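Local coordinates for protein putative DNA helicase (Lactobacillus plantarum, PDB 3DMN) that probably unwinds DNA as a UvrD-like helicase, the C-terminal part of which belongs to the P-loop NTPase clan, at residues P35-T40 with A166-N171; D48-Q53 with K79-R84; V88-T93 with V102-S107; A117-N122 with T149-G154. All coordinates share one frame; numbering follows the deposited sequence.

In the fold
Contacts 1, 3 and 4 are strand pairings within one parallel sheet, and contact 2 joins two helices packed on a face of it. The centre of contact 4 is about 4 Å from the centre of the chain. Contact 1 is about 10 Å from contact 4, centre to centre, and touches it because strands 36-40 and 147-153 are neighbours. Contact 3 ends the sheet on the other side, its centre about 24 Å from that of contact 1. Contact 2 bridges the two halves: Val50 rests on Trp121 of contact 4, and Leu81 on Val88 and Val104 of contact 3. One acetate, probably from the crystallisation liquor, touches both contacts 2 and 3; two others bind contact 4.

Contact 1 of 4, residues P35-T40 with A166-N171; sequences PNVVVT and ALYTLN
Three groups converge on the carbonyl oxygen of Val37. Asn171 N donates to Val37 O at 2.8 Å, a bound water gives the oxygen a second hydrogen bond, and Leu170 CA adds a CA-H...O contact. The same water is hydrogen-bonded to Thr169 OG1, a hydroxyl that also touches Asn36 CB at 3.3 Å. Thr169 N to Pro35 O and Val37 N to Thr169 O continue the parallel ladder. Beyond Asn171 N the side chain takes over: Asn171 turns into left-handed backbone angles, which asparagine tolerates well, and its OD1 accepts Val39 N at 2.8 Å in the plane of the amide carbonyl, as a strand carbonyl might.

Beta-branched Val37 serves two apolar neighbours at once. Its CG2, anti to the carbonyl carbon, meets Tyr168 CD1 at 3.5 Å, and its CG1 meets Leu170 CD1 at 3.8 Å. Val39 CG2 touches that same leucine methyl. An alanine in place of Tyr168 would probably open a gap beside Val37 CG2, which lies against ring atom CD1.

Strand 169-170 is the outermost strand on this side of the sheet. Strand 36-40 separates it from strand 147-153, to which Asn36 ND2 reaches with a hydrogen bond to Thr149 OG1; helix 43-59 packs on Val38 and Thr40, and helix 9-16 on Pro35.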
loop_
_atom_site.group_PDB
_atom_site.type_symbol
_atom_site.label_atom_id
_atom_site.label_comp_id
_atom_site.label_asym_id
_atom_site.label_seq_id
_atom_site.Cartn_x
_atom_site.Cartn_y
_atom_site.Cartn_z
ATOM N N PRO A 35 -5.556 8.097 5.317
ATOM C CA PRO A 35 -4.368 7.342 4.819
ATOM C C PRO A 35 -3.089 7.967 5.321
ATOM O O PRO A 35 -3.000 9.192 5.475
ATOM C CB PRO A 35 -4.469 7.469 3.301
ATOM C CG PRO A 35 -5.997 7.612 3.064
ATOM C CD PRO A 35 -6.481 8.469 4.231
ATOM N N ASN A 36 -2.134 7.120 5.673
ATOM C CA ASN A 36 -0.831 7.628 6.140
ATOM C C ASN A 36 0.240 7.358 5.120
ATOM O O ASN A 36 0.413 6.227 4.682
ATOM C CB ASN A 36 -0.449 7.148 7.559
ATOM C CG ASN A 36 -0.183 5.659 7.659
ATOM O OD1 ASN A 36 0.875 5.248 8.184
ATOM N ND2 ASN A 36 -1.123 4.848 7.218
ATOM N N VAL A 37 0.943 8.426 4.751
ATOM C CA VAL A 37 2.036 8.337 3.783
ATOM C C VAL A 37 3.348 8.518 4.552
ATOM O O VAL A 37 3.479 9.433 5.391
ATOM C CB VAL A 37 1.882 9.456 2.717
ATOM C CG1 VAL A 37 3.081 9.469 1.750
ATOM C CG2 VAL A 37 0.556 9.245 1.955
ATOM N N VAL A 38 4.313 7.647 4.256
ATOM C CA VAL A 38 5.622 7.766 4.927
ATOM C C VAL A 38 6.666 7.710 3.862
ATOM O O VAL A 38 6.719 6.755 3.093
ATOM C CB VAL A 38 5.855 6.665 5.969
ATOM C CG1 VAL A 38 7.151 6.934 6.722
ATOM C CG2 VAL A 38 4.695 6.610 6.946
ATOM N N VAL A 39 7.500 8.752 3.829
ATOM C CA VAL A 39 8.596 8.822 2.855
ATOM C C VAL A 39 9.883 8.516 3.591
ATOM O O VAL A 39 10.163 9.131 4.629
ATOM C CB VAL A 39 8.669 10.189 2.167
ATOM C CG1 VAL A 39 9.913 10.281 1.242
ATOM C CG2 VAL A 39 7.362 10.439 1.371
ATOM N N THR A 40 10.638 7.546 3.078
ATOM C CA THR A 40 11.816 7.023 3.772
ATOM C C THR A 40 13.046 7.191 2.884
ATOM O O THR A 40 12.918 7.273 1.670
ATOM C CB THR A 40 11.630 5.533 4.094
ATOM O OG1 THR A 40 11.576 4.763 2.883
ATOM C CG2 THR A 40 10.322 5.302 4.917
ATOM N N ALA A 166 -4.859 17.846 3.117
ATOM C CA ALA A 166 -5.769 17.541 4.228
ATOM C C ALA A 166 -6.220 16.058 4.261
ATOM O O ALA A 166 -6.685 15.551 5.296
ATOM C CB ALA A 166 -7.003 18.441 4.153
ATOM N N LEU A 167 -6.152 15.411 3.102
ATOM C CA LEU A 167 -6.733 14.049 2.937
ATOM C C LEU A 167 -5.829 12.926 3.398
ATOM O O LEU A 167 -6.202 11.749 3.328
ATOM C CB LEU A 167 -7.139 13.817 1.469
ATOM C CG LEU A 167 -8.264 14.751 0.982
ATOM C CD1 LEU A 167 -8.519 14.523 -0.506
ATOM C CD2 LEU A 167 -9.551 14.507 1.742
ATOM N N TYR A 168 -4.608 13.253 3.796
ATOM C CA TYR A 168 -3.721 12.218 4.303
ATOM C C TYR A 168 -2.739 12.787 5.283
ATOM O O TYR A 168 -2.567 14.025 5.334
ATOM C CB TYR A 168 -2.969 11.538 3.134
ATOM C CG TYR A 168 -2.054 12.448 2.348
ATOM C CD1 TYR A 168 -0.672 12.443 2.602
ATOM C CD2 TYR A 168 -2.541 13.257 1.303
ATOM C CE1 TYR A 168 0.206 13.252 1.849
ATOM C CE2 TYR A 168 -1.670 14.078 0.554
ATOM C CZ TYR A 168 -0.298 14.049 0.832
ATOM O OH TYR A 168 0.625 14.804 0.123
ATOM N N THR A 169 -2.079 11.904 6.053
ATOM C CA THR A 169 -0.975 12.349 6.904
ATOM C C THR A 169 0.360 12.019 6.241
ATOM O O THR A 169 0.464 11.051 5.475
ATOM C CB THR A 169 -1.028 11.744 8.311
ATOM O OG1 THR A 169 -0.785 10.334 8.236
ATOM C CG2 THR A 169 -2.406 12.046 8.969
ATOM N N LEU A 170 1.363 12.854 6.524
ATOM C CA LEU A 170 2.684 12.691 5.935
ATOM C C LEU A 170 3.721 12.604 7.043
ATOM O O LEU A 170 3.855 13.534 7.865
ATOM C CB LEU A 170 3.003 13.854 4.988
ATOM C CG LEU A 170 4.369 13.791 4.303
ATOM C CD1 LEU A 170 4.431 12.597 3.355
ATOM C CD2 LEU A 170 4.650 15.121 3.558
ATOM N N ASN A 171 4.474 11.507 7.044
ATOM C CA ASN A 171 5.556 11.304 8.025
ATOM C C ASN A 171 5.128 11.612 9.457
ATOM O O ASN A 171 5.847 12.318 10.185
ATOM C CB ASN A 171 6.788 12.118 7.649
ATOM C CG ASN A 171 7.328 11.737 6.315
ATOM O OD1 ASN A 171 7.162 10.616 5.896
ATOM N ND2 ASN A 171 7.998 12.679 5.630
HETATM O O HOH W 1 2.062 9.625 7.941
#

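Contact 2 of 4, residues D48-Q53 with K79-R84; sequences DQVVDQ and KALKAR. With ACT (acetate ion), chain F.
Two helices on the same face of the parallel sheet, 43-59 and 71-82, meet where Leu81 packs against Val50 and Val51. The leucine presents a single methyl, CD2, which lies 3.9 Å from Val50 CG1 and equally far from Val51 CG2. Branched aliphatic residues suit the seam: Val50 and Leu81 fill it and also reach the sheet, both resting on Ile66 of strand 64-68. These helices are the crossovers of two successive beta-alpha-beta units, the first leading from strand 36-40 to 64-68 and the second from there to 88-90.

Just past the end of helix 71-82, Arg84 lays its aliphatic part on the valine, CB and CG each 3.9 Å from Val51 CG2. The chain then bends at chi2 (-47°), and its guanidinium ends beside Asp48 in a salt bridge. NH1 donates to Asp48 OD1 at 2.7 Å; NH2 adds a weak bond to that same oxygen. With carboxylate and guanidinium planes 71° apart, one oxygen takes both N-H groups, rather than each oxygen taking one. NH2 has a second acidic partner in Glu44, four residues before Asp48 on the same helix. Lys82 instead holds an acetate, NZ to OXT 2.9 Å.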
loop_
_atom_site.group_PDB
_atom_site.type_symbol
_atom_site.label_atom_id
_atom_site.label_comp_id
_atom_site.label_asym_id
_atom_site.label_seq_id
_atom_site.Cartn_x
_atom_site.Cartn_y
_atom_site.Cartn_z
ATOM N N ASP A 48 11.695 -0.963 7.351
ATOM C CA ASP A 48 11.410 -0.641 8.762
ATOM C C ASP A 48 9.950 -0.150 8.901
ATOM O O ASP A 48 9.213 -0.521 9.839
ATOM C CB ASP A 48 12.289 0.516 9.244
ATOM C CG ASP A 48 13.764 0.127 9.472
ATOM O OD1 ASP A 48 14.132 -1.073 9.364
ATOM O OD2 ASP A 48 14.547 1.023 9.902
ATOM N N GLN A 49 9.548 0.740 7.991
ATOM C CA GLN A 49 8.201 1.296 8.124
ATOM C C GLN A 49 7.132 0.257 7.863
ATOM O O GLN A 49 6.064 0.286 8.506
ATOM C CB GLN A 49 7.984 2.540 7.251
ATOM C CG GLN A 49 6.576 3.127 7.384
ATOM C CD GLN A 49 6.150 3.504 8.808
ATOM O OE1 GLN A 49 6.963 3.900 9.654
ATOM N NE2 GLN A 49 4.846 3.393 9.069
ATOM N N VAL A 50 7.382 -0.651 6.924
ATOM C CA VAL A 50 6.439 -1.754 6.679
ATOM C C VAL A 50 6.297 -2.627 7.949
ATOM O O VAL A 50 5.189 -2.996 8.357
ATOM C CB VAL A 50 6.871 -2.612 5.493
ATOM C CG1 VAL A 50 5.970 -3.792 5.349
ATOM C CG2 VAL A 50 6.849 -1.758 4.195
ATOM N N VAL A 51 7.424 -2.967 8.559
ATOM C CA VAL A 51 7.402 -3.784 9.792
ATOM C C VAL A 51 6.569 -3.086 10.884
ATOM O O VAL A 51 5.692 -3.687 11.545
ATOM C CB VAL A 51 8.843 -4.046 10.267
ATOM C CG1 VAL A 51 8.878 -4.604 11.689
ATOM C CG2 VAL A 51 9.512 -5.050 9.318
ATOM N N ASP A 52 6.829 -1.792 11.031
ATOM C CA ASP A 52 6.181 -0.972 12.029
ATOM C C ASP A 52 4.670 -0.850 11.761
ATOM O O ASP A 52 3.847 -0.970 12.704
ATOM C CB ASP A 52 6.805 0.400 12.072
ATOM C CG ASP A 52 8.205 0.388 12.619
ATOM O OD1 ASP A 52 8.697 -0.681 13.031
ATOM O OD2 ASP A 52 8.797 1.493 12.675
ATOM N N GLN A 53 4.310 -0.629 10.496
ATOM C CA GLN A 53 2.896 -0.555 10.129
ATOM C C GLN A 53 2.162 -1.881 10.345
ATOM O O GLN A 53 1.018 -1.910 10.793
ATOM C CB GLN A 53 2.738 -0.085 8.684
ATOM C CG GLN A 53 1.265 0.257 8.347
ATOM C CD GLN A 53 0.796 1.493 9.071
ATOM O OE1 GLN A 53 -0.288 1.505 9.682
ATOM N NE2 GLN A 53 1.610 2.517 9.051
ATOM N N LYS A 79 11.898 -10.937 0.437
ATOM C CA LYS A 79 13.187 -11.408 0.977
ATOM C C LYS A 79 13.547 -10.550 2.199
ATOM O O LYS A 79 13.961 -11.068 3.235
ATOM C CB LYS A 79 14.262 -11.284 -0.098
ATOM C CG LYS A 79 15.641 -11.645 0.426
ATOM C CD LYS A 79 16.707 -11.478 -0.651
ATOM C CE LYS A 79 18.098 -11.636 -0.041
ATOM N NZ LYS A 79 19.211 -11.471 -1.033
ATOM N N ALA A 80 13.383 -9.229 2.076
ATOM C CA ALA A 80 13.756 -8.320 3.170
ATOM C C ALA A 80 12.860 -8.562 4.397
ATOM O O ALA A 80 13.351 -8.639 5.526
ATOM C CB ALA A 80 13.645 -6.895 2.726
ATOM N N LEU A 81 11.553 -8.746 4.182
ATOM C CA LEU A 81 10.665 -8.908 5.320
ATOM C C LEU A 81 10.934 -10.229 6.042
ATOM O O LEU A 81 10.874 -10.316 7.282
ATOM C CB LEU A 81 9.220 -8.856 4.869
ATOM C CG LEU A 81 8.722 -7.447 4.520
ATOM C CD1 LEU A 81 7.314 -7.661 3.925
ATOM C CD2 LEU A 81 8.659 -6.526 5.767
ATOM N N LYS A 82 11.262 -11.272 5.284
ATOM C CA LYS A 82 11.597 -12.555 5.954
ATOM C C LYS A 82 12.836 -12.383 6.830
ATOM O O LYS A 82 12.922 -12.950 7.908
ATOM C CB LYS A 82 11.802 -13.667 4.923
ATOM C CG LYS A 82 10.472 -14.092 4.289
ATOM C CD LYS A 82 10.696 -15.309 3.387
ATOM C CE LYS A 82 9.405 -15.783 2.688
ATOM N NZ LYS A 82 9.686 -16.938 1.712
ATOM N N ALA A 83 13.786 -11.575 6.359
ATOM C CA ALA A 83 14.984 -11.254 7.142
ATOM C C ALA A 83 14.689 -10.307 8.314
ATOM O O ALA A 83 15.583 -10.040 9.135
ATOM C CB ALA A 83 16.084 -10.675 6.182
ATOM N N ARG A 84 13.438 -9.856 8.444
ATOM C CA ARG A 84 13.018 -9.131 9.656
ATOM C C ARG A 84 12.208 -10.006 10.582
ATOM O O ARG A 84 11.641 -9.509 11.583
ATOM C CB ARG A 84 12.165 -7.884 9.323
ATOM C CG ARG A 84 12.869 -6.890 8.423
ATOM C CD ARG A 84 14.321 -6.545 8.847
ATOM N NE ARG A 84 14.784 -5.447 7.963
ATOM C CZ ARG A 84 14.446 -4.156 8.105
ATOM N NH1 ARG A 84 13.660 -3.761 9.128
ATOM N NH2 ARG A 84 14.914 -3.269 7.197
HETATM C C ACT F . 6.606 -16.957 0.138
HETATM O O ACT F . 5.502 -17.152 -0.434
HETATM O OXT ACT F . 6.978 -17.809 0.979
HETATM C CH3 ACT F . 7.482 -15.817 -0.219
#

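Contact 3 of 4, residues V88-T93 with V102-S107; sequences VTLIQT and VIVVPS. With ACT (acetate ion), chain F; ACT (acetate ion), chain C.
Just past the end of strand 88-90, which is outermost in the parallel sheet and runs beside strand 102-106, Ile91 packs its side chain on Ile103 and Val105. Its CG1 stands between backbone N and carbonyl carbon (chi1 72°), and from there CD1 lies 3.7 Å from both methyls of Val105. The other branch, CG2, meets Ile103 CG2 at 3.7 Å. Replacing Ile91 with an alanine would probably open a gap against Val105 and leave Ile103 CG2 without this methyl partner.

On the face opposite Thr89 and Ile103, Val88 and Leu90 each pack against one branch of Val104: Val88 CG1 reaches Val104 CG2 at 3.6 Å, and Leu90 CD1 reaches Val104 CG1 at 3.8 Å. Helix 71-82 lies over this face through Thr78 and Cys74, so beta-branched and leucine side chains are well placed there.

Between the faces runs the backbone ladder of Thr89 N to Val102 O, Val104 N to Thr89 O and Ile91 N to Val104 O. The hydroxyl of Thr89 turns elsewhere, to Leu98 O. On the outer edge of the strand, acetates probably from the crystallisation liquor take the N-H groups that point away from strand 102-106: Leu90 N bonds one at 2.9 Å, and Val88 N donates to oxygen O of the other at 3.0 Å.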
loop_
_atom_site.group_PDB
_atom_site.type_symbol
_atom_site.label_atom_id
_atom_site.label_comp_id
_atom_site.label_asym_id
_atom_site.label_seq_id
_atom_site.Cartn_x
_atom_site.Cartn_y
_atom_site.Cartn_z
ATOM N N VAL A 88 5.920 -14.393 5.800
ATOM C CA VAL A 88 5.546 -13.719 4.524
ATOM C C VAL A 88 5.103 -14.736 3.488
ATOM O O VAL A 88 5.724 -15.823 3.317
ATOM C CB VAL A 88 6.700 -12.927 3.935
ATOM C CG1 VAL A 88 6.170 -12.014 2.763
ATOM C CG2 VAL A 88 7.321 -12.084 5.023
ATOM N N THR A 89 4.007 -14.385 2.809
ATOM C CA THR A 89 3.517 -15.182 1.690
ATOM C C THR A 89 3.461 -14.262 0.474
ATOM O O THR A 89 2.628 -13.348 0.418
ATOM C CB THR A 89 2.132 -15.741 1.991
ATOM O OG1 THR A 89 2.235 -16.648 3.090
ATOM C CG2 THR A 89 1.566 -16.481 0.768
ATOM N N LEU A 90 4.357 -14.507 -0.480
ATOM C CA LEU A 90 4.338 -13.763 -1.723
ATOM C C LEU A 90 3.360 -14.518 -2.604
ATOM O O LEU A 90 3.637 -15.663 -3.049
ATOM C CB LEU A 90 5.743 -13.657 -2.310
ATOM C CG LEU A 90 5.854 -13.101 -3.733
ATOM C CD1 LEU A 90 5.113 -11.843 -3.781
ATOM C CD2 LEU A 90 7.294 -12.900 -4.115
ATOM N N ILE A 91 2.166 -13.919 -2.741
ATOM C CA ILE A 91 0.994 -14.648 -3.291
ATOM C C ILE A 91 1.129 -14.843 -4.766
ATOM O O ILE A 91 1.684 -13.995 -5.477
ATOM C CB ILE A 91 -0.431 -14.062 -2.912
ATOM C CG1 ILE A 91 -0.740 -12.749 -3.645
ATOM C CG2 ILE A 91 -0.618 -13.997 -1.367
ATOM C CD1 ILE A 91 -2.242 -12.467 -3.821
ATOM N N GLN A 92 0.656 -16.026 -5.212
ATOM C CA GLN A 92 0.705 -16.414 -6.638
ATOM C C GLN A 92 -0.712 -16.595 -7.199
ATOM O O GLN A 92 -0.908 -16.745 -8.418
ATOM C CB GLN A 92 1.481 -17.726 -6.825
ATOM C CG GLN A 92 2.861 -17.801 -6.135
ATOM C CD GLN A 92 3.775 -18.868 -6.733
ATOM O OE1 GLN A 92 3.443 -19.487 -7.748
ATOM N NE2 GLN A 92 4.927 -19.094 -6.097
ATOM N N THR A 93 -1.692 -16.590 -6.293
ATOM C CA THR A 93 -3.095 -16.709 -6.682
ATOM C C THR A 93 -3.949 -16.064 -5.586
ATOM O O THR A 93 -3.502 -15.966 -4.456
ATOM C CB THR A 93 -3.432 -18.195 -6.978
ATOM O OG1 THR A 93 -4.593 -18.250 -7.809
ATOM C CG2 THR A 93 -3.602 -19.034 -5.673
ATOM N N VAL A 102 1.633 -12.482 6.746
ATOM C CA VAL A 102 1.737 -11.304 5.838
ATOM C C VAL A 102 1.595 -11.662 4.345
ATOM O O VAL A 102 2.418 -12.401 3.815
ATOM C CB VAL A 102 3.093 -10.569 6.073
ATOM C CG1 VAL A 102 3.209 -9.306 5.260
ATOM C CG2 VAL A 102 3.300 -10.256 7.559
ATOM N N ILE A 103 0.608 -11.100 3.637
ATOM C CA ILE A 103 0.527 -11.363 2.189
ATOM C C ILE A 103 1.177 -10.206 1.440
ATOM O O ILE A 103 0.930 -9.040 1.762
ATOM C CB ILE A 103 -0.919 -11.599 1.587
ATOM C CG1 ILE A 103 -1.823 -10.427 1.846
ATOM C CG2 ILE A 103 -1.521 -12.936 2.053
ATOM C CD1 ILE A 103 -3.217 -10.627 1.306
ATOM N N VAL A 104 2.015 -10.560 0.466
ATOM C CA VAL A 104 2.613 -9.604 -0.458
ATOM C C VAL A 104 2.040 -9.959 -1.834
ATOM O O VAL A 104 2.181 -11.125 -2.290
ATOM C CB VAL A 104 4.185 -9.707 -0.453
ATOM C CG1 VAL A 104 4.706 -8.766 -1.524
ATOM C CG2 VAL A 104 4.729 -9.270 0.904
ATOM N N VAL A 105 1.427 -8.969 -2.476
ATOM C CA VAL A 105 0.527 -9.171 -3.606
ATOM C C VAL A 105 1.062 -8.278 -4.739
ATOM O O VAL A 105 1.058 -7.065 -4.608
ATOM C CB VAL A 105 -0.984 -8.643 -3.238
ATOM C CG1 VAL A 105 -1.981 -8.838 -4.387
ATOM C CG2 VAL A 105 -1.543 -9.289 -1.961
ATOM N N PRO A 106 1.505 -8.875 -5.867
ATOM C CA PRO A 106 1.769 -7.948 -7.015
ATOM C C PRO A 106 0.477 -7.310 -7.515
ATOM O O PRO A 106 -0.572 -7.955 -7.492
ATOM C CB PRO A 106 2.284 -8.880 -8.103
ATOM C CG PRO A 106 2.727 -10.111 -7.366
ATOM C CD PRO A 106 1.811 -10.274 -6.204
ATOM N N SER A 107 0.556 -6.077 -7.997
ATOM C CA SER A 107 -0.645 -5.313 -8.337
ATOM C C SER A 107 -1.572 -6.102 -9.233
ATOM O O SER A 107 -2.798 -6.113 -9.047
ATOM C CB SER A 107 -0.303 -3.979 -9.009
ATOM O OG SER A 107 0.441 -4.175 -10.221
HETATM C C ACT F . 6.606 -16.957 0.138
HETATM O O ACT F . 5.502 -17.152 -0.434
HETATM O OXT ACT F . 6.978 -17.809 0.979
HETATM C CH3 ACT F . 7.482 -15.817 -0.219
HETATM C C ACT C . 7.845 -17.490 6.069
HETATM O O ACT C . 8.241 -16.319 5.908
HETATM O OXT ACT C . 6.615 -17.635 6.207
HETATM C CH3 ACT C . 8.737 -18.630 6.063
#

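Contact 4 of 4, residues A117-N122 with T149-G154; sequences AVIVWN and TLVAVG. With ACT (acetate ion), chain K; ACT (acetate ion), chain L.
Backbone bonds join Val118 and Val120 to Thr149 and Val151 in a regular parallel ladder: Thr149 N to Val118 O, Val120 N to Thr149 O, and Val151 N to Val120 O. A weak bond from Asn122 N to Val151 O follows. The strands are the two of a beta-alpha-beta unit whose helix is 134-141. A water bridges Val118 O and Thr149 OG1, the latter also bonded by Asn36.

Side-chain polar bonds gather at the far end. Asn122 has left-handed backbone angles, which asparagine accepts readily, and its amide carries the ladder on: OD1 accepts Val153 N at 2.9 Å, the donor tilted 35° from the carbonyl plane.

Apolar contacts fill both faces. Val120 CB lies 3.9 Å from Leu150 CG on one. On the other, Ile119 CG2 meets Val151 CG2, while Trp121 extends its six-membered ring to Val151 CG1, 3.9 Å from CZ3, and to Val153 CG2, 4.0 Å from CH2.

Two acetates, probably from the crystallisation liquor, bind here: Trp121 NE1 holds an oxygen of one at its ring edge, 2.9 Å away, and Asn122 ND2 donates to both. A hydrophobic interior thus gives way, at the C-terminal end of strand 118-121, to N-H donors that can hold carboxylates.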
loop_
_atom_site.group_PDB
_atom_site.type_symbol
_atom_site.label_atom_id
_atom_site.label_comp_id
_atom_site.label_asym_id
_atom_site.label_seq_id
_atom_site.Cartn_x
_atom_site.Cartn_y
_atom_site.Cartn_z
ATOM N N ALA A 117 -6.840 -3.733 5.375
ATOM C CA ALA A 117 -5.744 -2.756 5.386
ATOM C C ALA A 117 -4.807 -3.085 4.231
ATOM O O ALA A 117 -4.554 -4.264 3.911
ATOM C CB ALA A 117 -4.996 -2.847 6.691
ATOM N N VAL A 118 -4.292 -2.034 3.608
ATOM C CA VAL A 118 -3.322 -2.202 2.535
ATOM C C VAL A 118 -2.112 -1.359 2.884
ATOM O O VAL A 118 -2.250 -0.220 3.321
ATOM C CB VAL A 118 -3.901 -1.711 1.161
ATOM C CG1 VAL A 118 -2.786 -1.622 0.096
ATOM C CG2 VAL A 118 -5.017 -2.691 0.693
ATOM N N ILE A 119 -0.943 -1.928 2.633
ATOM C CA ILE A 119 0.296 -1.114 2.610
ATOM C C ILE A 119 0.796 -1.094 1.170
ATOM O O ILE A 119 1.066 -2.160 0.617
ATOM C CB ILE A 119 1.350 -1.716 3.519
ATOM C CG1 ILE A 119 0.870 -1.722 4.975
ATOM C CG2 ILE A 119 2.734 -0.969 3.378
ATOM C CD1 ILE A 119 1.768 -2.616 5.924
ATOM N N VAL A 120 0.837 0.089 0.540
ATOM C CA VAL A 120 1.354 0.215 -0.817
ATOM C C VAL A 120 2.864 0.302 -0.737
ATOM O O VAL A 120 3.425 1.253 -0.194
ATOM C CB VAL A 120 0.784 1.474 -1.536
ATOM C CG1 VAL A 120 1.273 1.525 -2.955
ATOM C CG2 VAL A 120 -0.740 1.427 -1.488
ATOM N N TRP A 121 3.535 -0.682 -1.344
ATOM C CA TRP A 121 4.997 -0.708 -1.248
ATOM C C TRP A 121 5.655 0.143 -2.336
ATOM O O TRP A 121 5.526 -0.096 -3.568
ATOM C CB TRP A 121 5.544 -2.164 -1.294
ATOM C CG TRP A 121 7.016 -2.200 -1.423
ATOM C CD1 TRP A 121 7.746 -2.691 -2.493
ATOM C CD2 TRP A 121 7.968 -1.662 -0.499
ATOM N NE1 TRP A 121 9.110 -2.529 -2.260
ATOM C CE2 TRP A 121 9.266 -1.880 -1.052
ATOM C CE3 TRP A 121 7.862 -1.048 0.760
ATOM C CZ2 TRP A 121 10.426 -1.500 -0.380
ATOM C CZ3 TRP A 121 9.041 -0.636 1.418
ATOM C CH2 TRP A 121 10.288 -0.869 0.832
ATOM N N ASN A 122 6.387 1.142 -1.855
ATOM C CA ASN A 122 7.267 1.956 -2.708
ATOM C C ASN A 122 6.507 2.775 -3.746
ATOM O O ASN A 122 6.772 2.696 -4.961
ATOM C CB ASN A 122 8.418 1.176 -3.323
ATOM C CG ASN A 122 9.664 2.059 -3.443
ATOM O OD1 ASN A 122 9.575 3.235 -3.103
ATOM N ND2 ASN A 122 10.782 1.526 -3.965
ATOM N N THR A 149 -1.977 2.692 3.879
ATOM C CA THR A 149 -0.644 3.227 4.208
ATOM C C THR A 149 0.126 3.192 2.913
ATOM O O THR A 149 0.054 2.241 2.177
ATOM C CB THR A 149 0.109 2.318 5.223
ATOM O OG1 THR A 149 -0.623 2.258 6.442
ATOM C CG2 THR A 149 1.513 2.905 5.515
ATOM N N LEU A 150 0.866 4.265 2.639
ATOM C CA LEU A 150 1.790 4.300 1.477
ATOM C C LEU A 150 3.175 4.532 2.004
ATOM O O LEU A 150 3.416 5.490 2.741
ATOM C CB LEU A 150 1.439 5.402 0.454
ATOM C CG LEU A 150 0.178 5.197 -0.377
ATOM C CD1 LEU A 150 -1.054 5.468 0.436
ATOM C CD2 LEU A 150 0.218 6.214 -1.544
ATOM N N VAL A 151 4.094 3.674 1.576
ATOM C CA VAL A 151 5.527 3.840 1.916
ATOM C C VAL A 151 6.285 4.139 0.657
ATOM O O VAL A 151 6.150 3.414 -0.311
ATOM C CB VAL A 151 6.119 2.565 2.615
ATOM C CG1 VAL A 151 7.621 2.737 2.899
ATOM C CG2 VAL A 151 5.372 2.254 3.917
ATOM N N ALA A 152 7.100 5.204 0.663
ATOM C CA ALA A 152 7.865 5.562 -0.549
ATOM C C ALA A 152 9.315 5.606 -0.154
ATOM O O ALA A 152 9.635 6.112 0.915
ATOM C CB ALA A 152 7.435 6.968 -1.064
ATOM N N VAL A 153 10.177 5.095 -1.019
ATOM C CA VAL A 153 11.634 5.148 -0.805
ATOM C C VAL A 153 12.174 6.244 -1.724
ATOM O O VAL A 153 12.083 6.159 -2.975
ATOM C CB VAL A 153 12.292 3.825 -1.160
ATOM C CG1 VAL A 153 13.825 3.954 -1.001
ATOM C CG2 VAL A 153 11.759 2.736 -0.212
ATOM N N GLY A 154 12.715 7.282 -1.109
ATOM C CA GLY A 154 13.314 8.396 -1.835
ATOM C C GLY A 154 12.390 9.583 -1.785
ATOM O O GLY A 154 12.399 10.364 -0.835
HETATM C C ACT K . 11.366 -1.999 -4.543
HETATM O O ACT K . 11.202 -3.211 -4.092
HETATM O OXT ACT K . 10.404 -1.340 -5.063
HETATM C CH3 ACT K . 12.684 -1.307 -4.465
HETATM C C ACT L . 14.342 2.071 -3.805
HETATM O O ACT L . 14.105 0.922 -3.351
HETATM O OXT ACT L . 13.399 2.770 -4.241
HETATM C CH3 ACT L . 15.746 2.603 -3.820
HETATM O O HOH W 2 -2.199 -0.005 6.360
#